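Local atomic coordinates of salt-tolerant glutaminase (Micrococcus luteus, PDB entry 3AGD), a protein that probably catalyses the hydrolysis of L-glutamine to L-glutamate and ammonium, as a salt-tolerant member of the glutaminase family. Residues 169-174 against 178-183. Sequence-based numbering, arbitrary orientation.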
# COMPACT_ATOMS: atom_id res chain seq x y z
N SER A 169 -23.52 -27.71 1.52
CA SER A 169 -23.89 -27.59 0.12
C SER A 169 -22.66 -27.17 -0.68
O SER A 169 -22.35 -27.76 -1.72
CB SER A 169 -24.98 -26.54 -0.06
OG SER A 169 -25.15 -26.24 -1.43
N LEU A 170 -21.96 -26.15 -0.20
CA LEU A 170 -20.76 -25.68 -0.88
C LEU A 170 -19.73 -26.80 -0.94
O LEU A 170 -19.13 -27.05 -1.99
CB LEU A 170 -20.18 -24.47 -0.14
CG LEU A 170 -21.10 -23.23 -0.04
CD1 LEU A 170 -20.39 -22.13 0.74
CD2 LEU A 170 -21.48 -22.74 -1.44
N ALA A 171 -19.53 -27.49 0.18
CA ALA A 171 -18.57 -28.59 0.23
C ALA A 171 -18.90 -29.67 -0.79
O ALA A 171 -18.01 -30.16 -1.50
CB ALA A 171 -18.53 -29.18 1.64
N HIS A 172 -20.17 -30.05 -0.88
CA HIS A 172 -20.57 -31.08 -1.85
C HIS A 172 -20.32 -30.61 -3.28
O HIS A 172 -19.82 -31.38 -4.11
CB HIS A 172 -22.05 -31.43 -1.69
CG HIS A 172 -22.31 -32.47 -0.64
ND1 HIS A 172 -21.88 -33.78 -0.76
CD2 HIS A 172 -22.96 -32.40 0.55
CE1 HIS A 172 -22.25 -34.47 0.30
NE2 HIS A 172 -22.91 -33.66 1.11
N MET A 173 -20.65 -29.36 -3.57
CA MET A 173 -20.43 -28.84 -4.92
C MET A 173 -18.93 -28.84 -5.23
O MET A 173 -18.52 -29.19 -6.34
CB MET A 173 -20.98 -27.42 -5.04
CG MET A 173 -21.01 -26.90 -6.48
SD MET A 173 -22.17 -27.81 -7.55
CE MET A 173 -23.71 -26.99 -7.14
N LEU A 174 -18.12 -28.45 -4.26
CA LEU A 174 -16.67 -28.42 -4.48
C LEU A 174 -16.11 -29.82 -4.76
O LEU A 174 -15.22 -29.96 -5.60
CB LEU A 174 -15.96 -27.78 -3.28
CG LEU A 174 -16.25 -26.28 -3.07
CD1 LEU A 174 -15.63 -25.82 -1.76
CD2 LEU A 174 -15.70 -25.47 -4.22
N GLY A 178 -13.98 -31.66 -8.07
CA GLY A 178 -12.62 -32.05 -7.71
C GLY A 178 -11.82 -31.09 -6.85
O GLY A 178 -10.61 -31.26 -6.70
N VAL A 179 -12.47 -30.09 -6.27
CA VAL A 179 -11.76 -29.13 -5.42
C VAL A 179 -11.52 -29.73 -4.04
O VAL A 179 -10.53 -29.42 -3.39
CB VAL A 179 -12.55 -27.81 -5.29
CG1 VAL A 179 -11.85 -26.87 -4.31
CG2 VAL A 179 -12.66 -27.15 -6.66
N LEU A 180 -12.44 -30.59 -3.60
CA LEU A 180 -12.32 -31.26 -2.31
C LEU A 180 -12.22 -32.76 -2.56
O LEU A 180 -12.88 -33.30 -3.45
CB LEU A 180 -13.54 -30.99 -1.43
CG LEU A 180 -13.78 -29.56 -0.96
CD1 LEU A 180 -14.97 -29.55 -0.01
CD2 LEU A 180 -12.55 -29.03 -0.27
N GLN A 181 -11.40 -33.45 -1.77
CA GLN A 181 -11.23 -34.89 -1.93
C GLN A 181 -11.94 -35.66 -0.83
O GLN A 181 -12.59 -36.68 -1.10
CB GLN A 181 -9.74 -35.24 -1.95
CG GLN A 181 -8.97 -34.60 -3.11
CD GLN A 181 -8.93 -33.08 -3.04
OE1 GLN A 181 -9.45 -32.39 -3.92
NE2 GLN A 181 -8.30 -32.55 -2.00
N ASP A 182 -11.83 -35.19 0.41
CA ASP A 182 -12.48 -35.85 1.53
C ASP A 182 -13.97 -35.50 1.58
O ASP A 182 -14.44 -34.68 0.80
CB ASP A 182 -11.77 -35.48 2.82
CG ASP A 182 -10.32 -35.95 2.83
OD1 ASP A 182 -9.41 -35.10 2.93
OD2 ASP A 182 -10.09 -37.17 2.70
N SER A 183 -14.71 -36.13 2.49
CA SER A 183 -16.14 -35.89 2.57
C SER A 183 -16.50 -34.45 2.91
O SER A 183 -15.73 -33.74 3.55
CB SER A 183 -16.80 -36.82 3.59
OG SER A 183 -16.42 -36.47 4.90
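Leu174 receives Val179 and Leu180 as the chain folds back at the C-terminal end of helix 165-176, and the turn is a Schellman motif. The evidence is the bond from Val179 N to Leu174 O, 2.8 Å long with an angle of 146° at the hydrogen; the donor stands 30° off the carbonyl plane. Gly178 is the C' residue, its positive phi being one that glycine adopts readily, and its own N is directed to Arg175 O, completing the pattern. A weak bond from Leu180 N also ends on Leu174 O, so two successive amides share this carbonyl.

Apolar packing accompanies the cap. Leu180 crosses Leu174 at a slant, with Leu180 CG 3.6 Å from Leu174 CB. In Leu180, CG anti to the carbonyl carbon and CD1 anti to CA (chi2 -175°) carry CD1 back to the preceding helical turn, where it meets Ala171 CB at 3.9 Å. The two methyls of Leu174 part: CD1 comes 4.2 Å from Leu180 CD1, and CD2 comes 4.1 Å from Val179 CG1.

Helix 114-123 covers this cluster, through Ala119 on Val179 and Gln122 on Leu180, and Gln122 also hydrogen-bonds Gln181 N and Asp182 OD1. Helix 184-195 closes on Ala171 and Leu180 through Val188 and Ile187, and Ser183 N-caps it by bonding OG to Glu186 N. The contact packs the linker between helices 165-176 and 184-195 against the end of the first, within the glutaminase region. The side chain of Ala171 is about 6 Å from that of Asn167, nearest atoms, a residue that binds L-glutamate in this protein, though none is bound here. Leu180 CD1 lies 3.4 Å from Ala171 O.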